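Local coordinates for uncharacterized protein (Staphylococcus aureus subsp. aureus, PDB 3H04), which is of unknown function but has an alpha/beta-hydrolase fold and probably acts as a serine hydrolase related to the feruloyl-esterase-like family, at residues Ala15-Ile20 with Gln64-Leu69; Ile32-Gly37 with Phe99-Ser104; Asn46-Gln51 with Tyr60-Leu65. All coordinates share one frame; numbering follows the deposited sequence.

In the fold
All three contacts belong to one mixed eight-stranded sheet with the strand order 1-2-4-3-5-6-7-8 of alpha/beta hydrolases. Contact 1 pairs strand 15-21 with strand 60-65, and contact 2 pairs strand 30-35 with strand 98-103. Because strands 60-65 and 30-35 are neighbours, the two contacts sit side by side, centres about 12 Å apart. Contact 3, whose centre is about 9 Å from that of contact 2, lays the loop before helix 50-56 against strand 60-65 and shares Gln64 and Leu65 with contact 1. Along the chain contacts 1 and 2 alternate, while contact 3 is nested within contact 2. Together they lead from the antiparallel margin to the central strand 98-103, followed by Ser104, the probable nucleophile.

Contact 1: Ala15-Ile20 with Gln64-Leu69; sequences ALPYTI and QLSYRL
Two backbone hydrogen bonds tie strand 15-20 to the end of strand 60-65, and the end-to-end directions, 165° apart, make the pairing antiparallel. Gln64 N donates to Thr19 O at 2.8 Å, lying in the carbonyl plane. The return bond from Thr19 N to Gln64 O is weak at 3.3 Å although nearly straight (163°). A CA-H...O contact adds to the grip on Gln64 O, which lies 3.4 Å from Tyr18 CA.

Beyond this pair a water joins the two segments. It accepts from Ser66 N and donates to Pro17 O. This is where the antiparallel margin of the alpha/beta-hydrolase sheet meets its parallel core: strand 60-65 pairs with 15-21 along one edge and with 30-35 along the other, and Leu65 makes a backbone bond with Tyr34.

Side-chain packing follows the same line. Leu16 points toward the loop, its CG anti to the carbonyl carbon, so that CD1 comes 3.9 Å from Ser66 O while CD2 rests against Tyr67 CA at 4.1 Å; helix 75-91 touches the same leucine through Asp81 and Ser85. Ser66 CB sits close to Pro17 O, at 3.2 Å, and its OG meets the proline ring at CG. Thr19 and Gln64 cross obliquely, with Thr19 OG1 3.5 Å from Gln64 CB. Past this crossing the glutamine chain runs extended, its amide bound for Ala45. The Tyr18 side chain touches the partner strand through CB, its hydroxyl being hydrogen-bonded to Gln92.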
loop_
_atom_site.group_PDB
_atom_site.type_symbol
_atom_site.label_atom_id
_atom_site.label_comp_id
_atom_site.label_asym_id
_atom_site.label_seq_id
_atom_site.Cartn_x
_atom_site.Cartn_y
_atom_site.Cartn_z
ATOM N N ALA A 15 16.664 6.315 -9.658
ATOM C CA ALA A 15 16.218 7.270 -8.631
ATOM C C ALA A 15 14.780 6.976 -8.160
ATOM O O ALA A 15 13.850 6.826 -8.986
ATOM C CB ALA A 15 16.384 8.748 -9.133
ATOM N N LEU A 16 14.589 6.793 -6.843
ATOM C CA LEU A 16 13.252 6.651 -6.289
ATOM C C LEU A 16 12.989 7.906 -5.502
ATOM O O LEU A 16 13.610 8.086 -4.469
ATOM C CB LEU A 16 13.114 5.458 -5.327
ATOM C CG LEU A 16 13.274 4.099 -5.972
ATOM C CD1 LEU A 16 13.209 3.022 -4.878
ATOM C CD2 LEU A 16 12.218 3.907 -7.091
ATOM N N PRO A 17 12.118 8.793 -6.006
ATOM C CA PRO A 17 11.819 10.012 -5.256
ATOM C C PRO A 17 10.980 9.695 -4.029
ATOM O O PRO A 17 10.262 8.697 -4.014
ATOM C CB PRO A 17 10.974 10.853 -6.238
ATOM C CG PRO A 17 10.353 9.779 -7.182
ATOM C CD PRO A 17 11.442 8.750 -7.322
ATOM N N TYR A 18 11.135 10.499 -2.989
ATOM C CA TYR A 18 10.198 10.516 -1.895
ATOM C C TYR A 18 10.071 11.939 -1.384
ATOM O O TYR A 18 10.984 12.745 -1.597
ATOM C CB TYR A 18 10.517 9.505 -0.791
ATOM C CG TYR A 18 11.758 9.735 0.022
ATOM C CD1 TYR A 18 11.725 10.522 1.175
ATOM C CD2 TYR A 18 12.974 9.154 -0.350
ATOM C CE1 TYR A 18 12.869 10.725 1.947
ATOM C CE2 TYR A 18 14.124 9.369 0.409
ATOM C CZ TYR A 18 14.040 10.140 1.557
ATOM O OH TYR A 18 15.150 10.293 2.297
ATOM N N THR A 19 8.899 12.241 -0.825
ATOM C CA THR A 19 8.559 13.534 -0.240
ATOM C C THR A 19 8.270 13.394 1.243
ATOM O O THR A 19 7.681 12.399 1.712
ATOM C CB THR A 19 7.319 14.194 -0.882
ATOM O OG1 THR A 19 6.156 13.390 -0.585
ATOM C CG2 THR A 19 7.483 14.291 -2.381
ATOM N N ILE A 20 8.716 14.384 1.996
ATOM C CA ILE A 20 8.425 14.471 3.407
ATOM C C ILE A 20 7.621 15.735 3.603
ATOM O O ILE A 20 8.055 16.829 3.195
ATOM C CB ILE A 20 9.709 14.558 4.271
ATOM C CG1 ILE A 20 10.592 13.318 4.044
ATOM C CG2 ILE A 20 9.362 14.783 5.784
ATOM C CD1 ILE A 20 11.704 13.178 5.076
ATOM N N GLN A 64 5.999 10.181 1.663
ATOM C CA GLN A 64 5.313 9.461 0.598
ATOM C C GLN A 64 6.319 8.780 -0.320
ATOM O O GLN A 64 7.053 9.469 -1.040
ATOM C CB GLN A 64 4.363 10.440 -0.099
ATOM C CG GLN A 64 3.434 10.956 0.973
ATOM C CD GLN A 64 2.394 11.911 0.536
ATOM O OE1 GLN A 64 2.416 13.051 0.987
ATOM N NE2 GLN A 64 1.412 11.449 -0.255
ATOM N N LEU A 65 6.437 7.463 -0.245
ATOM C CA LEU A 65 7.509 6.812 -0.996
ATOM C C LEU A 65 7.095 6.328 -2.348
ATOM O O LEU A 65 5.927 6.219 -2.638
ATOM C CB LEU A 65 8.225 5.672 -0.231
ATOM C CG LEU A 65 7.636 4.331 0.098
ATOM C CD1 LEU A 65 7.387 3.449 -1.094
ATOM C CD2 LEU A 65 8.609 3.614 1.175
ATOM N N SER A 66 8.083 6.069 -3.189
ATOM C CA SER A 66 7.834 5.584 -4.543
ATOM C C SER A 66 8.534 4.264 -4.772
ATOM O O SER A 66 9.522 3.943 -4.084
ATOM C CB SER A 66 8.284 6.634 -5.550
ATOM O OG SER A 66 7.427 7.786 -5.397
ATOM N N TYR A 67 7.991 3.481 -5.710
ATOM C CA TYR A 67 8.608 2.231 -6.133
ATOM C C TYR A 67 8.280 2.041 -7.613
ATOM O O TYR A 67 7.281 2.567 -8.086
ATOM C CB TYR A 67 8.070 1.047 -5.310
ATOM C CG TYR A 67 6.576 0.968 -5.298
ATOM C CD1 TYR A 67 5.896 0.235 -6.276
ATOM C CD2 TYR A 67 5.827 1.598 -4.324
ATOM C CE1 TYR A 67 4.500 0.161 -6.268
ATOM C CE2 TYR A 67 4.429 1.515 -4.298
ATOM C CZ TYR A 67 3.790 0.786 -5.279
ATOM O OH TYR A 67 2.434 0.740 -5.297
ATOM N N ARG A 68 9.106 1.264 -8.313
ATOM C CA ARG A 68 8.853 0.956 -9.726
ATOM C C ARG A 68 7.638 0.023 -9.857
ATOM O O ARG A 68 7.400 -0.863 -9.051
ATOM C CB ARG A 68 10.135 0.426 -10.381
ATOM C CG ARG A 68 11.139 1.551 -10.700
ATOM C CD ARG A 68 12.490 1.009 -11.162
ATOM N NE ARG A 68 13.280 0.472 -10.061
ATOM C CZ ARG A 68 14.515 0.006 -10.215
ATOM N NH1 ARG A 68 15.082 -0.022 -11.431
ATOM N NH2 ARG A 68 15.180 -0.446 -9.176
ATOM N N LEU A 69 6.826 0.250 -10.868
ATOM C CA LEU A 69 5.608 -0.501 -11.020
ATOM C C LEU A 69 5.723 -1.747 -11.873
ATOM O O LEU A 69 6.570 -1.834 -12.800
ATOM C CB LEU A 69 4.554 0.426 -11.625
ATOM C CG LEU A 69 4.270 1.714 -10.843
ATOM C CD1 LEU A 69 3.436 2.735 -11.687
ATOM C CD2 LEU A 69 3.657 1.485 -9.452
HETATM O O HOH W 1 10.862 6.260 -2.423
#

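Contact 2: Ile32-Gly37 with Phe99-Ser104; sequences IVYIHG and FTFGRS
Strands 32-35 and 99-103 run parallel; the axes of the two short strand segments approach to 4.5 Å and are inclined by 25°. Val33 N donates to Phe99 O at 2.7 Å, and Val33 O then accepts from Phe101 N; the same alternation continues through Ile35 to Arg103. Gly102 and Ser104 match the nucleophile elbow of alpha/beta hydrolases: Ser104 has the expected positive phi, and its OG is hydrogen-bonded to His248 NE2, consistent with a Ser-His-Asp triad.

The Tyr34 side chain lies alongside that of Phe101, on the face they share with Ile32. Its CB and CG lie near Phe101 O, with CG anti to the backbone N (chi1 170°). Tyr34 CD1 is 3.5 Å from Phe101 CD2, above one face of the phenylalanine ring, in an oblique aromatic pair with planes at 55°. Tyr34 CE1 continues over that ring toward CE2 and meets Arg103 CG at 4.1 Å. Ile32 CG2 comes at the edge of the Phe101 ring, 3.5 Å from Phe101 CB. At the tip, Tyr34 OH accepts a bent bond of 3.0 Å from Arg103 NE, whose NH1 forms a salt bridge with Asp251. Bonded also to Asp47 OD1, the phenol links a cation to an anion, which could polarise it.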
loop_
_atom_site.group_PDB
_atom_site.type_symbol
_atom_site.label_atom_id
_atom_site.label_comp_id
_atom_site.label_asym_id
_atom_site.label_seq_id
_atom_site.Cartn_x
_atom_site.Cartn_y
_atom_site.Cartn_z
ATOM N N ILE A 32 5.276 8.669 9.648
ATOM C CA ILE A 32 4.359 7.792 8.954
ATOM C C ILE A 32 4.910 7.646 7.530
ATOM O O ILE A 32 4.891 8.602 6.761
ATOM C CB ILE A 32 2.956 8.401 8.880
ATOM C CG1 ILE A 32 2.409 8.695 10.277
ATOM C CG2 ILE A 32 1.992 7.422 8.103
ATOM C CD1 ILE A 32 1.239 9.682 10.287
ATOM N N VAL A 33 5.336 6.442 7.182
ATOM C CA VAL A 33 5.762 6.129 5.824
ATOM C C VAL A 33 4.591 5.625 5.008
ATOM O O VAL A 33 4.089 4.526 5.246
ATOM C CB VAL A 33 6.876 5.050 5.813
ATOM C CG1 VAL A 33 7.357 4.799 4.349
ATOM C CG2 VAL A 33 8.054 5.468 6.777
ATOM N N TYR A 34 4.187 6.425 4.021
ATOM C CA TYR A 34 2.979 6.183 3.263
ATOM C C TYR A 34 3.281 5.477 1.940
ATOM O O TYR A 34 4.133 5.927 1.186
ATOM C CB TYR A 34 2.218 7.476 3.004
ATOM C CG TYR A 34 1.089 7.279 2.025
ATOM C CD1 TYR A 34 -0.041 6.561 2.386
ATOM C CD2 TYR A 34 1.161 7.792 0.719
ATOM C CE1 TYR A 34 -1.053 6.320 1.494
ATOM C CE2 TYR A 34 0.150 7.576 -0.168
ATOM C CZ TYR A 34 -0.979 6.848 0.226
ATOM O OH TYR A 34 -2.009 6.584 -0.652
ATOM N N ILE A 35 2.547 4.380 1.678
ATOM C CA ILE A 35 2.716 3.615 0.462
ATOM C C ILE A 35 1.379 3.553 -0.251
ATOM O O ILE A 35 0.375 2.967 0.264
ATOM C CB ILE A 35 3.294 2.213 0.750
ATOM C CG1 ILE A 35 4.511 2.316 1.669
ATOM C CG2 ILE A 35 3.607 1.497 -0.580
ATOM C CD1 ILE A 35 5.317 1.057 1.815
ATOM N N HIS A 36 1.343 4.183 -1.434
ATOM C CA HIS A 36 0.116 4.345 -2.197
ATOM C C HIS A 36 -0.338 3.031 -2.782
ATOM O O HIS A 36 0.455 2.115 -2.877
ATOM C CB HIS A 36 0.319 5.328 -3.376
ATOM C CG HIS A 36 1.248 4.815 -4.444
ATOM N ND1 HIS A 36 0.799 4.107 -5.548
ATOM C CD2 HIS A 36 2.586 4.967 -4.610
ATOM C CE1 HIS A 36 1.839 3.798 -6.314
ATOM N NE2 HIS A 36 2.933 4.318 -5.777
ATOM N N GLY A 37 -1.584 2.966 -3.202
ATOM C CA GLY A 37 -2.114 1.756 -3.802
ATOM C C GLY A 37 -1.969 1.693 -5.324
ATOM O O GLY A 37 -1.109 2.350 -5.895
ATOM N N PHE A 99 5.965 4.391 11.556
ATOM C CA PHE A 99 4.821 3.619 11.136
ATOM C C PHE A 99 4.759 3.476 9.610
ATOM O O PHE A 99 5.210 4.367 8.871
ATOM C CB PHE A 99 3.549 4.336 11.604
ATOM C CG PHE A 99 3.547 4.634 13.088
ATOM C CD1 PHE A 99 3.095 3.693 13.977
ATOM C CD2 PHE A 99 4.053 5.833 13.579
ATOM C CE1 PHE A 99 3.108 3.944 15.340
ATOM C CE2 PHE A 99 4.078 6.076 14.906
ATOM C CZ PHE A 99 3.586 5.145 15.790
ATOM N N THR A 100 4.124 2.402 9.160
ATOM C CA THR A 100 3.795 2.247 7.732
ATOM C C THR A 100 2.286 2.389 7.573
ATOM O O THR A 100 1.493 1.938 8.420
ATOM C CB THR A 100 4.334 0.949 7.139
ATOM O OG1 THR A 100 3.851 -0.201 7.877
ATOM C CG2 THR A 100 5.910 0.965 7.160
ATOM N N PHE A 101 1.894 3.086 6.524
ATOM C CA PHE A 101 0.503 3.374 6.220
ATOM C C PHE A 101 0.393 3.075 4.759
ATOM O O PHE A 101 1.060 3.744 3.971
ATOM C CB PHE A 101 0.169 4.839 6.527
ATOM C CG PHE A 101 -1.161 5.296 5.973
ATOM C CD1 PHE A 101 -2.184 4.397 5.757
ATOM C CD2 PHE A 101 -1.365 6.633 5.656
ATOM C CE1 PHE A 101 -3.432 4.803 5.287
ATOM C CE2 PHE A 101 -2.595 7.060 5.136
ATOM C CZ PHE A 101 -3.636 6.158 4.971
ATOM N N GLY A 102 -0.378 2.043 4.403
ATOM C CA GLY A 102 -0.669 1.736 3.005
ATOM C C GLY A 102 -2.152 1.645 2.711
ATOM O O GLY A 102 -3.002 1.425 3.611
ATOM N N ARG A 103 -2.480 1.838 1.442
ATOM C CA ARG A 103 -3.817 1.642 0.927
ATOM C C ARG A 103 -3.710 0.617 -0.151
ATOM O O ARG A 103 -2.868 0.725 -1.053
ATOM C CB ARG A 103 -4.440 2.946 0.410
ATOM C CG ARG A 103 -4.447 4.017 1.513
ATOM C CD ARG A 103 -5.281 5.212 1.263
ATOM N NE ARG A 103 -4.881 5.948 0.050
ATOM C CZ ARG A 103 -5.584 6.938 -0.518
ATOM N NH1 ARG A 103 -6.740 7.333 -0.018
ATOM N NH2 ARG A 103 -5.111 7.551 -1.594
ATOM N N SER A 104 -4.604 -0.363 -0.073
ATOM C CA SER A 104 -4.733 -1.406 -1.063
ATOM C C SER A 104 -3.386 -2.182 -1.108
ATOM O O SER A 104 -2.898 -2.643 -0.080
ATOM C CB SER A 104 -5.208 -0.807 -2.408
ATOM O OG SER A 104 -5.751 -1.833 -3.206
#

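Contact 3: Asn46-Gln51 with Tyr60-Leu65; sequences NDLSPQ and YDLIQL
The loop 46-49 passes the strand at a distance, the nearest CA atoms, Asn46 CA and Gln64 CA, being 6.7 Å apart, so side chains and one water span the gap. Leu48 points toward the strand with CG anti to the carbonyl carbon, and its CD1 does the touching. Leu48 CD1 meets Leu62 CD2 at 3.8 Å, tip to tip as the two leucines cross obliquely. Leu62 reaches it with CG anti to its backbone N (chi1 -176°). The loop leads into helix 50-56, the helix of a beta-alpha-beta crossover from strand 30-35 to the neighbouring parallel strand 60-65. Ile53 of that helix touches Leu48 and Leu62, forming a small apolar cluster between helix and sheet, and also packs on Gln64.

The polar part of the contact is the amide end of Gln64. Gln64 NE2 lies 3.7 Å from Asn46 CA and also 4.2 Å from the Leu48 CD1 methyl. Gln64 NE2 donates to a water at 2.8 Å, and this water in turn donates to Leu48 O over a longer 3.3 Å. A direct bond to Ala45 O, just before the loop, gives the buried NE2 its second acceptor.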
loop_
_atom_site.group_PDB
_atom_site.type_symbol
_atom_site.label_atom_id
_atom_site.label_comp_id
_atom_site.label_asym_id
_atom_site.label_seq_id
_atom_site.Cartn_x
_atom_site.Cartn_y
_atom_site.Cartn_z
ATOM N N ASN A 46 1.770 10.780 -4.366
ATOM C CA ASN A 46 1.001 11.920 -3.856
ATOM C C ASN A 46 -0.501 11.850 -4.190
ATOM O O ASN A 46 -1.044 12.803 -4.750
ATOM C CB ASN A 46 1.581 13.268 -4.333
ATOM C CG ASN A 46 1.567 13.406 -5.846
ATOM O OD1 ASN A 46 1.573 12.400 -6.578
ATOM N ND2 ASN A 46 1.558 14.638 -6.327
ATOM N N ASP A 47 -1.151 10.732 -3.836
ATOM C CA ASP A 47 -2.571 10.496 -4.151
ATOM C C ASP A 47 -3.494 10.671 -2.955
ATOM O O ASP A 47 -4.700 10.471 -3.099
ATOM C CB ASP A 47 -2.827 9.114 -4.790
ATOM C CG ASP A 47 -2.588 7.933 -3.825
ATOM O OD1 ASP A 47 -2.029 8.133 -2.719
ATOM O OD2 ASP A 47 -2.968 6.803 -4.190
ATOM N N LEU A 48 -2.953 11.092 -1.807
ATOM C CA LEU A 48 -3.744 11.347 -0.600
ATOM C C LEU A 48 -4.425 12.727 -0.690
ATOM O O LEU A 48 -3.758 13.695 -1.025
ATOM C CB LEU A 48 -2.857 11.366 0.661
ATOM C CG LEU A 48 -2.463 10.011 1.238
ATOM C CD1 LEU A 48 -1.556 10.227 2.421
ATOM C CD2 LEU A 48 -3.745 9.205 1.643
ATOM N N SER A 49 -5.710 12.836 -0.348
ATOM C CA SER A 49 -6.349 14.179 -0.257
ATOM C C SER A 49 -5.622 15.069 0.744
ATOM O O SER A 49 -5.216 14.618 1.820
ATOM C CB SER A 49 -7.832 14.142 0.141
ATOM O OG SER A 49 -8.515 13.044 -0.485
ATOM N N PRO A 50 -5.511 16.365 0.419
ATOM C CA PRO A 50 -4.967 17.362 1.348
ATOM C C PRO A 50 -5.580 17.272 2.743
ATOM O O PRO A 50 -4.887 17.476 3.760
ATOM C CB PRO A 50 -5.379 18.697 0.693
ATOM C CG PRO A 50 -5.480 18.373 -0.756
ATOM C CD PRO A 50 -5.987 16.973 -0.838
ATOM N N GLN A 51 -6.875 16.985 2.796
ATOM C CA GLN A 51 -7.582 16.906 4.086
ATOM C C GLN A 51 -7.031 15.777 4.964
ATOM O O GLN A 51 -6.912 15.945 6.188
ATOM C CB GLN A 51 -9.103 16.743 3.883
ATOM C CG GLN A 51 -9.725 18.008 3.361
ATOM C CD GLN A 51 -11.062 17.784 2.698
ATOM O OE1 GLN A 51 -11.188 17.963 1.489
ATOM N NE2 GLN A 51 -12.065 17.390 3.477
ATOM N N TYR A 60 2.600 14.308 13.249
ATOM C CA TYR A 60 3.445 13.290 12.638
ATOM C C TYR A 60 4.044 13.804 11.330
ATOM O O TYR A 60 3.426 14.610 10.624
ATOM C CB TYR A 60 2.637 11.996 12.412
ATOM C CG TYR A 60 2.188 11.406 13.725
ATOM C CD1 TYR A 60 3.022 10.560 14.458
ATOM C CD2 TYR A 60 0.978 11.752 14.283
ATOM C CE1 TYR A 60 2.641 10.054 15.692
ATOM C CE2 TYR A 60 0.589 11.245 15.482
ATOM C CZ TYR A 60 1.422 10.402 16.200
ATOM O OH TYR A 60 1.016 9.929 17.439
ATOM N N ASP A 61 5.253 13.360 10.998
ATOM C CA ASP A 61 5.751 13.570 9.622
ATOM C C ASP A 61 5.140 12.503 8.737
ATOM O O ASP A 61 4.928 11.368 9.195
ATOM C CB ASP A 61 7.278 13.445 9.543
ATOM C CG ASP A 61 8.004 14.616 10.209
ATOM O OD1 ASP A 61 7.345 15.439 10.886
ATOM O OD2 ASP A 61 9.234 14.678 10.041
ATOM N N LEU A 62 4.860 12.881 7.486
ATOM C CA LEU A 62 4.290 12.003 6.483
ATOM C C LEU A 62 5.279 11.906 5.326
ATOM O O LEU A 62 5.631 12.912 4.743
ATOM C CB LEU A 62 2.936 12.524 5.975
ATOM C CG LEU A 62 2.244 11.582 4.983
ATOM C CD1 LEU A 62 1.926 10.249 5.671
ATOM C CD2 LEU A 62 0.975 12.243 4.451
ATOM N N ILE A 63 5.744 10.697 5.035
ATOM C CA ILE A 63 6.737 10.491 3.979
ATOM C C ILE A 63 6.138 9.642 2.866
ATOM O O ILE A 63 5.795 8.503 3.106
ATOM C CB ILE A 63 7.969 9.817 4.531
ATOM C CG1 ILE A 63 8.493 10.595 5.730
ATOM C CG2 ILE A 63 9.058 9.750 3.423
ATOM C CD1 ILE A 63 8.153 10.058 7.115
ATOM N N GLN A 64 5.999 10.181 1.663
ATOM C CA GLN A 64 5.313 9.461 0.598
ATOM C C GLN A 64 6.319 8.780 -0.320
ATOM O O GLN A 64 7.053 9.469 -1.040
ATOM C CB GLN A 64 4.363 10.440 -0.099
ATOM C CG GLN A 64 3.434 10.956 0.973
ATOM C CD GLN A 64 2.394 11.911 0.536
ATOM O OE1 GLN A 64 2.416 13.051 0.987
ATOM N NE2 GLN A 64 1.412 11.449 -0.255
ATOM N N LEU A 65 6.437 7.463 -0.245
ATOM C CA LEU A 65 7.509 6.812 -0.996
ATOM C C LEU A 65 7.095 6.328 -2.348
ATOM O O LEU A 65 5.927 6.219 -2.638
ATOM C CB LEU A 65 8.225 5.672 -0.231
ATOM C CG LEU A 65 7.636 4.331 0.098
ATOM C CD1 LEU A 65 7.387 3.449 -1.094
ATOM C CD2 LEU A 65 8.609 3.614 1.175
HETATM O O HOH W 2 -0.555 13.118 -1.386
#